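Long-range contacts in phosphate transporter (Thermotoga maritima MSB8, PDB 6L85), which probably imports phosphate into the cell across the membrane, coupling its uptake to the movement of sodium ions: residues 12-17 against 88-93; 53-58 against 188-193; 58-63 against 336-341; 62-67 against 263-268. All blocks are in the same frame, centred on the assembly; numbering follows the deposited sequence.

Interaction 1 of 4, residues 12-17 against 88-93; sequences FIMAFS and IAASFW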
loop_
_atom_site.group_PDB
_atom_site.type_symbol
_atom_site.label_atom_id
_atom_site.label_comp_id
_atom_site.label_asym_id
_atom_site.label_seq_id
_atom_site.Cartn_x
_atom_site.Cartn_y
_atom_site.Cartn_z
ATOM N N PHE B 12 -4.665 -24.265 3.285
ATOM C CA PHE B 12 -3.371 -23.871 2.749
ATOM C C PHE B 12 -3.118 -24.539 1.407
ATOM O O PHE B 12 -2.639 -23.902 0.470
ATOM C CB PHE B 12 -2.249 -24.213 3.730
ATOM C CG PHE B 12 -0.913 -23.850 3.205
ATOM C CD1 PHE B 12 -0.407 -22.572 3.398
ATOM C CD2 PHE B 12 -0.191 -24.757 2.447
ATOM C CE1 PHE B 12 0.815 -22.226 2.871
ATOM C CE2 PHE B 12 1.027 -24.412 1.915
ATOM C CZ PHE B 12 1.532 -23.145 2.123
ATOM N N ILE B 13 -3.408 -25.838 1.306
ATOM C CA ILE B 13 -3.180 -26.546 0.045
ATOM C C ILE B 13 -4.054 -25.964 -1.070
ATOM O O ILE B 13 -3.597 -25.749 -2.200
ATOM C CB ILE B 13 -3.425 -28.051 0.251
ATOM C CG1 ILE B 13 -2.349 -28.624 1.186
ATOM C CG2 ILE B 13 -3.484 -28.780 -1.090
ATOM C CD1 ILE B 13 -2.543 -30.110 1.493
ATOM N N MET B 14 -5.322 -25.697 -0.769
ATOM C CA MET B 14 -6.188 -25.070 -1.756
ATOM C C MET B 14 -5.636 -23.716 -2.205
ATOM O O MET B 14 -5.604 -23.413 -3.403
ATOM C CB MET B 14 -7.590 -24.927 -1.172
ATOM C CG MET B 14 -8.548 -24.227 -2.065
ATOM S SD MET B 14 -9.053 -25.265 -3.456
ATOM C CE MET B 14 -9.945 -24.064 -4.423
ATOM N N ALA B 15 -5.212 -22.874 -1.244
ATOM C CA ALA B 15 -4.686 -21.549 -1.575
ATOM C C ALA B 15 -3.422 -21.654 -2.425
ATOM O O ALA B 15 -3.247 -20.912 -3.411
ATOM C CB ALA B 15 -4.415 -20.777 -0.277
ATOM N N PHE B 16 -2.527 -22.573 -2.046
ATOM C CA PHE B 16 -1.331 -22.864 -2.829
ATOM C C PHE B 16 -1.689 -23.216 -4.272
ATOM O O PHE B 16 -1.070 -22.713 -5.222
ATOM C CB PHE B 16 -0.568 -24.006 -2.151
ATOM C CG PHE B 16 0.773 -24.286 -2.757
ATOM C CD1 PHE B 16 0.886 -25.086 -3.878
ATOM C CD2 PHE B 16 1.924 -23.743 -2.204
ATOM C CE1 PHE B 16 2.116 -25.340 -4.455
ATOM C CE2 PHE B 16 3.163 -23.999 -2.769
ATOM C CZ PHE B 16 3.253 -24.795 -3.906
ATOM N N SER B 17 -2.716 -24.068 -4.453
ATOM C CA SER B 17 -3.106 -24.489 -5.800
ATOM C C SER B 17 -3.670 -23.325 -6.605
ATOM O O SER B 17 -3.419 -23.222 -7.819
ATOM C CB SER B 17 -4.097 -25.666 -5.709
ATOM O OG SER B 17 -5.449 -25.255 -5.557
ATOM N N ILE B 88 -10.687 -30.420 -0.240
ATOM C CA ILE B 88 -9.949 -31.588 -0.727
ATOM C C ILE B 88 -10.175 -31.784 -2.224
ATOM O O ILE B 88 -9.222 -31.927 -3.005
ATOM C CB ILE B 88 -10.369 -32.852 0.050
ATOM C CG1 ILE B 88 -9.938 -32.771 1.514
ATOM C CG2 ILE B 88 -9.777 -34.100 -0.611
ATOM C CD1 ILE B 88 -10.084 -34.094 2.275
ATOM N N ALA B 89 -11.448 -31.776 -2.648
ATOM C CA ALA B 89 -11.784 -32.138 -4.024
ATOM C C ALA B 89 -11.287 -31.093 -5.010
ATOM O O ALA B 89 -10.711 -31.430 -6.063
ATOM C CB ALA B 89 -13.306 -32.330 -4.176
ATOM N N ALA B 90 -11.548 -29.815 -4.705
ATOM C CA ALA B 90 -11.107 -28.739 -5.578
ATOM C C ALA B 90 -9.587 -28.709 -5.670
ATOM O O ALA B 90 -9.036 -28.620 -6.769
ATOM C CB ALA B 90 -11.654 -27.395 -5.093
ATOM N N SER B 91 -8.895 -28.793 -4.530
ATOM C CA SER B 91 -7.433 -28.798 -4.545
ATOM C C SER B 91 -6.907 -29.896 -5.445
ATOM O O SER B 91 -5.974 -29.679 -6.228
ATOM C CB SER B 91 -6.891 -29.010 -3.132
ATOM O OG SER B 91 -7.169 -27.887 -2.336
ATOM N N PHE B 92 -7.479 -31.100 -5.309
ATOM C CA PHE B 92 -7.043 -32.233 -6.112
ATOM C C PHE B 92 -7.125 -31.911 -7.596
ATOM O O PHE B 92 -6.143 -32.073 -8.340
ATOM C CB PHE B 92 -7.895 -33.465 -5.790
ATOM C CG PHE B 92 -7.511 -34.667 -6.583
ATOM C CD1 PHE B 92 -6.388 -35.400 -6.235
ATOM C CD2 PHE B 92 -8.223 -35.025 -7.712
ATOM C CE1 PHE B 92 -5.997 -36.495 -6.981
ATOM C CE2 PHE B 92 -7.835 -36.130 -8.468
ATOM C CZ PHE B 92 -6.731 -36.866 -8.097
ATOM N N TRP B 93 -8.291 -31.449 -8.050
ATOM C CA TRP B 93 -8.414 -31.223 -9.490
ATOM C C TRP B 93 -7.585 -30.021 -9.958
ATOM O O TRP B 93 -7.022 -30.049 -11.064
ATOM C CB TRP B 93 -9.888 -31.104 -9.881
ATOM C CG TRP B 93 -10.492 -32.453 -9.815
ATOM C CD1 TRP B 93 -11.346 -32.933 -8.853
ATOM C CD2 TRP B 93 -10.219 -33.547 -10.692
ATOM N NE1 TRP B 93 -11.643 -34.247 -9.103
ATOM C CE2 TRP B 93 -10.967 -34.652 -10.225
ATOM C CE3 TRP B 93 -9.430 -33.699 -11.840
ATOM C CZ2 TRP B 93 -10.955 -35.888 -10.870
ATOM C CZ3 TRP B 93 -9.410 -34.930 -12.474
ATOM C CH2 TRP B 93 -10.174 -36.008 -11.989
#
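Two transmembrane helices, 2-32 and 76-99, meet here in a close and buried contact built round a small residue, Ser91, and a methionine that reaches past it. Over these segments their axes approach to 8.9 Å and run in roughly the same direction, 33° apart, and at the tightest point the CA atoms of Met14 and Ser91 are 4.8 Å from each other. Ser91 makes this possible. Its OG presses against the backbone of the facing helix, 3.0 Å from Met14 CA, yet spends its hydrogen bond within its own helix on Leu87 O. This is the familiar economy of membrane helices, in which a serine satisfied by the preceding turn acts as a small packing residue. In Met14, CG is anti to the backbone N (chi1 177°), and the bend at chi2 lays the thioether alongside helix 76-99, with SD 3.7 Å from Ala90 CB. An alanine here, lacking SD and CE, would probably loosen the joint, since Ala90 loses its partner across it. On the next turn Ser17 OG donates to a lone pair of Met14 O at 2.8 Å, while Ile13 CG2 flanks Ser91 CB.

Interaction 2 of 4, residues 53-58 against 188-193; sequences AVMFGS and SLFVKK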
loop_
_atom_site.group_PDB
_atom_site.type_symbol
_atom_site.label_atom_id
_atom_site.label_comp_id
_atom_site.label_asym_id
_atom_site.label_seq_id
_atom_site.Cartn_x
_atom_site.Cartn_y
_atom_site.Cartn_z
ATOM N N ALA B 53 -5.979 -9.960 -1.245
ATOM C CA ALA B 53 -6.686 -10.870 -0.350
ATOM C C ALA B 53 -7.013 -10.205 0.984
ATOM O O ALA B 53 -8.121 -10.361 1.511
ATOM C CB ALA B 53 -5.845 -12.124 -0.116
ATOM N N VAL B 54 -6.053 -9.469 1.553
ATOM C CA VAL B 54 -6.258 -8.878 2.873
ATOM C C VAL B 54 -7.090 -7.598 2.791
ATOM O O VAL B 54 -7.884 -7.302 3.691
ATOM C CB VAL B 54 -4.887 -8.623 3.544
ATOM C CG1 VAL B 54 -5.003 -7.531 4.602
ATOM C CG2 VAL B 54 -4.344 -9.917 4.153
ATOM N N MET B 55 -6.903 -6.787 1.753
ATOM C CA MET B 55 -7.638 -5.530 1.704
ATOM C C MET B 55 -9.071 -5.708 1.207
ATOM O O MET B 55 -9.940 -4.892 1.543
ATOM C CB MET B 55 -6.887 -4.518 0.823
ATOM C CG MET B 55 -5.544 -4.010 1.429
ATOM S SD MET B 55 -4.735 -2.781 0.382
ATOM C CE MET B 55 -5.967 -1.479 0.294
ATOM N N PHE B 56 -9.350 -6.746 0.405
ATOM C CA PHE B 56 -10.659 -6.835 -0.237
ATOM C C PHE B 56 -11.236 -8.240 -0.311
ATOM O O PHE B 56 -12.316 -8.392 -0.872
ATOM C CB PHE B 56 -10.595 -6.236 -1.667
ATOM C CG PHE B 56 -11.812 -5.437 -2.047
ATOM C CD1 PHE B 56 -12.183 -4.315 -1.312
ATOM C CD2 PHE B 56 -12.600 -5.815 -3.130
ATOM C CE1 PHE B 56 -13.336 -3.584 -1.641
ATOM C CE2 PHE B 56 -13.767 -5.090 -3.475
ATOM C CZ PHE B 56 -14.134 -3.970 -2.725
ATOM N N GLY B 57 -10.586 -9.260 0.263
ATOM C CA GLY B 57 -10.997 -10.645 0.109
ATOM C C GLY B 57 -12.179 -11.115 0.945
ATOM O O GLY B 57 -12.699 -12.209 0.679
ATOM N N SER B 58 -12.635 -10.346 1.941
ATOM C CA SER B 58 -13.683 -10.883 2.811
ATOM C C SER B 58 -15.053 -10.912 2.126
ATOM O O SER B 58 -15.898 -11.751 2.464
ATOM C CB SER B 58 -13.760 -10.084 4.122
ATOM O OG SER B 58 -14.147 -8.738 3.863
ATOM N N SER B 188 -11.203 3.830 -3.689
ATOM C CA SER B 188 -12.597 4.125 -3.371
ATOM C C SER B 188 -13.331 2.873 -2.919
ATOM O O SER B 188 -14.092 2.916 -1.948
ATOM C CB SER B 188 -13.295 4.770 -4.570
ATOM O OG SER B 188 -13.302 3.882 -5.676
ATOM N N LEU B 189 -13.072 1.726 -3.557
ATOM C CA LEU B 189 -13.741 0.507 -3.103
ATOM C C LEU B 189 -13.221 0.045 -1.744
ATOM O O LEU B 189 -13.992 -0.446 -0.913
ATOM C CB LEU B 189 -13.574 -0.595 -4.146
ATOM C CG LEU B 189 -14.361 -0.319 -5.428
ATOM C CD1 LEU B 189 -13.989 -1.322 -6.507
ATOM C CD2 LEU B 189 -15.851 -0.389 -5.103
ATOM N N PHE B 190 -11.916 0.166 -1.497
ATOM C CA PHE B 190 -11.396 -0.239 -0.198
ATOM C C PHE B 190 -11.987 0.617 0.912
ATOM O O PHE B 190 -12.407 0.105 1.953
ATOM C CB PHE B 190 -9.871 -0.139 -0.203
ATOM C CG PHE B 190 -9.242 -0.393 1.130
ATOM C CD1 PHE B 190 -9.315 -1.648 1.714
ATOM C CD2 PHE B 190 -8.541 0.614 1.786
ATOM C CE1 PHE B 190 -8.711 -1.894 2.959
ATOM C CE2 PHE B 190 -7.925 0.371 3.021
ATOM C CZ PHE B 190 -8.010 -0.886 3.597
ATOM N N VAL B 191 -12.050 1.922 0.691
ATOM C CA VAL B 191 -12.538 2.822 1.722
ATOM C C VAL B 191 -14.040 2.641 1.913
ATOM O O VAL B 191 -14.542 2.669 3.044
ATOM C CB VAL B 191 -12.170 4.273 1.357
ATOM C CG1 VAL B 191 -12.901 5.252 2.289
ATOM C CG2 VAL B 191 -10.628 4.458 1.408
ATOM N N LYS B 192 -14.775 2.416 0.821
ATOM C CA LYS B 192 -16.226 2.277 0.911
ATOM C C LYS B 192 -16.625 0.922 1.483
ATOM O O LYS B 192 -17.270 0.850 2.526
ATOM C CB LYS B 192 -16.846 2.500 -0.473
ATOM C CG LYS B 192 -18.366 2.364 -0.499
ATOM C CD LYS B 192 -19.027 3.588 0.116
ATOM C CE LYS B 192 -20.495 3.334 0.471
ATOM N NZ LYS B 192 -20.637 2.970 1.906
ATOM N N LYS B 193 -16.231 -0.169 0.828
ATOM C CA LYS B 193 -16.698 -1.494 1.235
ATOM C C LYS B 193 -15.915 -2.084 2.399
ATOM O O LYS B 193 -16.504 -2.731 3.268
ATOM C CB LYS B 193 -16.631 -2.464 0.057
ATOM C CG LYS B 193 -17.640 -2.181 -1.016
ATOM C CD LYS B 193 -18.796 -3.156 -0.901
ATOM C CE LYS B 193 -18.294 -4.592 -0.819
ATOM N NZ LYS B 193 -19.445 -5.545 -0.901
#
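One methionine meets a single phenylalanine ring in two ways at once, its methyl group over the face and its carbonyl oxygen at the edge. Met55 CE stands 3.5 Å from the centroid of the Phe190 ring and only 9° off the ring normal, a CH-pi contact that, with the sulfur behind it, forms a Met-aromatic pair joining the end of helix 38-56 to helix 167-194. The turn at chi3 (60°) swings the methyl group onto the ring, and the two side chains cross at about a right angle. In the ring plane, Met55 O lies 3.3 Å from Phe190 CD1, so the ring edge, which probably carries a slight positive charge, faces a carbonyl that also accepts a hydrogen bond from Thr194 OG1. An alanine in place of Phe190 removes the ring under the Met55 methyl and would probably weaken the grip between the two helices. Detergent touches both residues, which suggests that this joint borders the lipid. Helix 167-194 has a wider pi-type turn at 190-193, and Lys193 sends its ammonium group to Ser339 O while its CB stays 3.9 Å from Phe56 CE1. The Phe56 ring crosses Leu189 obliquely: CZ rests 3.7 Å from Leu189 CB, and the ring edge at CE1 meets Leu189 O at 3.3 Å.

Interaction 3 of 4, residues 58-63 against 336-341; sequences SHVSQT and LASSLG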
loop_
_atom_site.group_PDB
_atom_site.type_symbol
_atom_site.label_atom_id
_atom_site.label_comp_id
_atom_site.label_asym_id
_atom_site.label_seq_id
_atom_site.Cartn_x
_atom_site.Cartn_y
_atom_site.Cartn_z
ATOM N N SER B 58 -12.635 -10.346 1.941
ATOM C CA SER B 58 -13.683 -10.883 2.811
ATOM C C SER B 58 -15.053 -10.912 2.126
ATOM O O SER B 58 -15.898 -11.751 2.464
ATOM C CB SER B 58 -13.760 -10.084 4.122
ATOM O OG SER B 58 -14.147 -8.738 3.863
ATOM N N HIS B 59 -15.271 -10.031 1.149
ATOM C CA HIS B 59 -16.598 -9.847 0.564
ATOM C C HIS B 59 -17.050 -11.064 -0.239
ATOM O O HIS B 59 -18.175 -11.543 -0.067
ATOM C CB HIS B 59 -16.596 -8.581 -0.279
ATOM C CG HIS B 59 -16.027 -7.404 0.447
ATOM N ND1 HIS B 59 -16.691 -6.788 1.491
ATOM C CD2 HIS B 59 -14.834 -6.768 0.330
ATOM C CE1 HIS B 59 -15.945 -5.804 1.965
ATOM N NE2 HIS B 59 -14.816 -5.767 1.273
ATOM N N VAL B 60 -16.181 -11.607 -1.090
ATOM C CA VAL B 60 -16.547 -12.833 -1.789
ATOM C C VAL B 60 -16.487 -14.041 -0.850
ATOM O O VAL B 60 -17.217 -15.029 -1.054
ATOM C CB VAL B 60 -15.650 -13.018 -3.034
ATOM C CG1 VAL B 60 -16.006 -14.330 -3.759
ATOM C CG2 VAL B 60 -15.788 -11.823 -3.961
ATOM N N SER B 61 -15.610 -14.005 0.164
ATOM C CA SER B 61 -15.566 -15.080 1.162
ATOM C C SER B 61 -16.928 -15.279 1.834
ATOM O O SER B 61 -17.326 -16.417 2.134
ATOM C CB SER B 61 -14.483 -14.788 2.212
ATOM O OG SER B 61 -13.199 -14.660 1.615
ATOM N N GLN B 62 -17.661 -14.183 2.075
ATOM C CA GLN B 62 -19.012 -14.311 2.629
ATOM C C GLN B 62 -19.941 -15.082 1.687
ATOM O O GLN B 62 -20.752 -15.908 2.135
ATOM C CB GLN B 62 -19.590 -12.932 2.919
ATOM C CG GLN B 62 -18.968 -12.247 4.115
ATOM C CD GLN B 62 -19.082 -10.755 3.998
ATOM O OE1 GLN B 62 -20.026 -10.250 3.370
ATOM N NE2 GLN B 62 -18.110 -10.024 4.572
ATOM N N THR B 63 -19.835 -14.831 0.377
ATOM C CA THR B 63 -20.696 -15.531 -0.575
ATOM C C THR B 63 -20.358 -17.011 -0.629
ATOM O O THR B 63 -21.250 -17.860 -0.665
ATOM C CB THR B 63 -20.573 -14.902 -1.954
ATOM O OG1 THR B 63 -20.870 -13.507 -1.851
ATOM C CG2 THR B 63 -21.554 -15.570 -2.944
ATOM N N LEU B 336 -14.775 -5.106 -9.656
ATOM C CA LEU B 336 -16.180 -4.748 -9.509
ATOM C C LEU B 336 -17.003 -5.964 -9.092
ATOM O O LEU B 336 -17.855 -5.870 -8.196
ATOM C CB LEU B 336 -16.701 -4.109 -10.796
ATOM C CG LEU B 336 -16.051 -2.753 -11.127
ATOM C CD1 LEU B 336 -16.239 -2.372 -12.615
ATOM C CD2 LEU B 336 -16.544 -1.629 -10.204
ATOM N N ALA B 337 -16.727 -7.126 -9.693
ATOM C CA ALA B 337 -17.349 -8.359 -9.218
ATOM C C ALA B 337 -17.117 -8.563 -7.722
ATOM O O ALA B 337 -18.040 -8.923 -6.989
ATOM C CB ALA B 337 -16.801 -9.554 -9.999
ATOM N N SER B 338 -15.880 -8.345 -7.257
ATOM C CA SER B 338 -15.564 -8.513 -5.838
ATOM C C SER B 338 -16.383 -7.562 -4.976
ATOM O O SER B 338 -16.861 -7.945 -3.906
ATOM C CB SER B 338 -14.073 -8.284 -5.592
ATOM O OG SER B 338 -13.277 -9.290 -6.199
ATOM N N SER B 339 -16.552 -6.316 -5.429
ATOM C CA SER B 339 -17.361 -5.344 -4.696
ATOM C C SER B 339 -18.829 -5.739 -4.663
ATOM O O SER B 339 -19.580 -5.251 -3.807
ATOM C CB SER B 339 -17.212 -3.946 -5.307
ATOM O OG SER B 339 -17.913 -3.850 -6.538
ATOM N N LEU B 340 -19.263 -6.579 -5.589
ATOM C CA LEU B 340 -20.611 -7.104 -5.481
ATOM C C LEU B 340 -20.674 -8.422 -4.722
ATOM O O LEU B 340 -21.777 -8.939 -4.504
ATOM C CB LEU B 340 -21.212 -7.280 -6.875
ATOM C CG LEU B 340 -21.304 -5.984 -7.679
ATOM C CD1 LEU B 340 -21.751 -6.304 -9.094
ATOM C CD2 LEU B 340 -22.287 -5.040 -6.988
ATOM N N GLY B 341 -19.533 -8.978 -4.319
ATOM C CA GLY B 341 -19.511 -10.261 -3.639
ATOM C C GLY B 341 -19.636 -11.464 -4.549
ATOM O O GLY B 341 -19.936 -12.562 -4.062
#
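The imidazole of His59 has Ser58 OG over the centre of one face, 3.8 Å above the plane, and Ser338 O approaching obliquely; its ring also meets that of Phe56, the planes inclined at about 55°. NE2 is hydrogen-bonded to Thr194 OG1, which helps to fix the rotation of the ring, and CB is left to touch the neighbouring helix, 3.7 Å from Ser338 O. The next residue, Val60, lays CG2 against the backbone there, 3.8 Å from Ser338 CA and nearly as close to the carbonyl carbon of Gly341. The polar link comes from Thr63. With OG1 anti to its own carbonyl carbon (chi1 -56°), the hydroxyl donates to a lone pair of Gly341 O at 2.6 Å, short and in the carbonyl plane. Gly341 fits for two reasons: its phi is positive (80°), and a CB would stand only 3.3 Å from Thr63 OG1. Ser338 turns its own OG to Asn257 ND2, and so belongs to the second shell of the sodium site formed by Thr107, Asn257, Asp258 and Ile344. The whole is a Schellman motif closing helix 320-339, its terminal glycine held by a threonine of helix 58-66, three residues before the sodium ligand Ile344.

Interaction 4 of 4, residues 62-67 against 263-268; sequences QTIVKG and AGPVAA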
loop_
_atom_site.group_PDB
_atom_site.type_symbol
_atom_site.label_atom_id
_atom_site.label_comp_id
_atom_site.label_asym_id
_atom_site.label_seq_id
_atom_site.Cartn_x
_atom_site.Cartn_y
_atom_site.Cartn_z
ATOM N N GLN B 62 -17.661 -14.183 2.075
ATOM C CA GLN B 62 -19.012 -14.311 2.629
ATOM C C GLN B 62 -19.941 -15.082 1.687
ATOM O O GLN B 62 -20.752 -15.908 2.135
ATOM C CB GLN B 62 -19.590 -12.932 2.919
ATOM C CG GLN B 62 -18.968 -12.247 4.115
ATOM C CD GLN B 62 -19.082 -10.755 3.998
ATOM O OE1 GLN B 62 -20.026 -10.250 3.370
ATOM N NE2 GLN B 62 -18.110 -10.024 4.572
ATOM N N THR B 63 -19.835 -14.831 0.377
ATOM C CA THR B 63 -20.696 -15.531 -0.575
ATOM C C THR B 63 -20.358 -17.011 -0.629
ATOM O O THR B 63 -21.250 -17.860 -0.665
ATOM C CB THR B 63 -20.573 -14.902 -1.954
ATOM O OG1 THR B 63 -20.870 -13.507 -1.851
ATOM C CG2 THR B 63 -21.554 -15.570 -2.944
ATOM N N ILE B 64 -19.071 -17.345 -0.628
ATOM C CA ILE B 64 -18.707 -18.759 -0.577
ATOM C C ILE B 64 -19.272 -19.408 0.687
ATOM O O ILE B 64 -19.700 -20.570 0.667
ATOM C CB ILE B 64 -17.178 -18.937 -0.680
ATOM C CG1 ILE B 64 -16.681 -18.429 -2.038
ATOM C CG2 ILE B 64 -16.769 -20.401 -0.464
ATOM C CD1 ILE B 64 -17.297 -19.115 -3.244
ATOM N N VAL B 65 -19.297 -18.673 1.806
ATOM C CA VAL B 65 -19.765 -19.298 3.041
ATOM C C VAL B 65 -21.278 -19.572 2.986
ATOM O O VAL B 65 -21.731 -20.655 3.379
ATOM C CB VAL B 65 -19.366 -18.458 4.270
ATOM C CG1 VAL B 65 -20.138 -18.911 5.502
ATOM C CG2 VAL B 65 -17.855 -18.599 4.541
ATOM N N LYS B 66 -22.089 -18.634 2.478
ATOM C CA LYS B 66 -23.525 -18.928 2.505
ATOM C C LYS B 66 -24.269 -18.703 1.186
ATOM O O LYS B 66 -25.498 -18.575 1.202
ATOM C CB LYS B 66 -24.210 -18.132 3.618
ATOM C CG LYS B 66 -24.052 -16.633 3.524
ATOM C CD LYS B 66 -24.886 -15.961 4.615
ATOM C CE LYS B 66 -24.866 -16.776 5.908
ATOM N NZ LYS B 66 -26.014 -16.450 6.805
ATOM N N GLY B 67 -23.594 -18.725 0.042
ATOM C CA GLY B 67 -24.287 -18.455 -1.212
ATOM C C GLY B 67 -24.464 -19.668 -2.102
ATOM O O GLY B 67 -25.171 -19.605 -3.115
ATOM N N ALA B 263 -10.524 -19.282 1.664
ATOM C CA ALA B 263 -10.851 -18.674 2.948
ATOM C C ALA B 263 -12.316 -18.874 3.337
ATOM O O ALA B 263 -12.618 -18.921 4.540
ATOM C CB ALA B 263 -10.504 -17.179 2.936
ATOM N N GLY B 264 -13.235 -18.936 2.366
ATOM C CA GLY B 264 -14.621 -19.216 2.653
ATOM C C GLY B 264 -14.823 -20.552 3.344
ATOM O O GLY B 264 -15.395 -20.619 4.433
ATOM N N PRO B 265 -14.333 -21.647 2.748
ATOM C CA PRO B 265 -14.494 -22.947 3.430
ATOM C C PRO B 265 -13.829 -22.988 4.788
ATOM O O PRO B 265 -14.428 -23.488 5.759
ATOM C CB PRO B 265 -13.873 -23.945 2.434
ATOM C CG PRO B 265 -14.063 -23.281 1.081
ATOM C CD PRO B 265 -13.797 -21.809 1.377
ATOM N N VAL B 266 -12.613 -22.431 4.895
ATOM C CA VAL B 266 -11.923 -22.399 6.185
ATOM C C VAL B 266 -12.719 -21.574 7.193
ATOM O O VAL B 266 -12.860 -21.963 8.356
ATOM C CB VAL B 266 -10.483 -21.861 6.031
ATOM C CG1 VAL B 266 -9.832 -21.638 7.428
ATOM C CG2 VAL B 266 -9.635 -22.793 5.188
ATOM N N ALA B 267 -13.206 -20.400 6.777
ATOM C CA ALA B 267 -14.026 -19.583 7.671
ATOM C C ALA B 267 -15.262 -20.342 8.147
ATOM O O ALA B 267 -15.673 -20.211 9.306
ATOM C CB ALA B 267 -14.469 -18.293 6.976
ATOM N N ALA B 268 -15.891 -21.116 7.264
ATOM C CA ALA B 268 -17.073 -21.853 7.690
ATOM C C ALA B 268 -16.704 -22.846 8.786
ATOM O O ALA B 268 -17.433 -22.992 9.784
ATOM C CB ALA B 268 -17.736 -22.548 6.497
#
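Ile64 has CG1 anti to its carbonyl carbon (chi1 -63°), which leaves CG2 anti to the backbone N, and in Val65 CG1 is anti to the backbone N (chi1 166°), which puts CG2 anti to the carbonyl carbon; the two CG2 methyl groups do the touching. Ile64 crosses Pro265 obliquely, its CG2 3.8 Å from Pro265 CD, and also touches the CA of Gly264. Val65 CG2 drops onto the backbone beside them, 3.2 Å from Gly264 O, and reaches Ala267 CB at 4.2 Å, with the methyl of Ala268 slightly farther off. That carbonyl oxygen is not left wanting, for Ala268 N donates to it from the following turn. The principle illustrated is close helix crossing through small residues: the axes pass 7.9 Å apart at an angle of 58°, with no hydrogen bond between the segments. A glycine is what lets the helices come so near, since a CB on Gly264 would fall 2.6 Å from Ile64 CG2, a clash. The proline that follows has no N-H to give to the turn before, and helix 260-275 is kinked there. Around the joint, Pro265 leans on Ala83 and Leu87 of helix 76-99 and on Ile110 of helix 106-121, whose Val111 touches Ile64, while Ala267 packs on the loop residues Ile284 and Pro285.

Overall arrangement
Interactions 2, 3 and 4 follow one another along the chain, their overlapping first segments covering 53-67 without a break, while their partners come from helices 167-194, 320-339 and 260-275. Interactions 3 and 4 share helix 58-66 together with Gln62 and Thr63; interactions 2 and 3 share Ser58 and touch directly, their centres 9 Å apart. Interaction 1 stands off, its centre 15 Å from that of interaction 4 and 24 Å from that of interaction 2. Its second segment, 88-93, follows helix 58-66 on the next helix. The short helix 58-66 and the end of helix 38-56 thus tie distant parts of the sequence together close to a bound sodium ion, about 5 Å from the side chain of Val60.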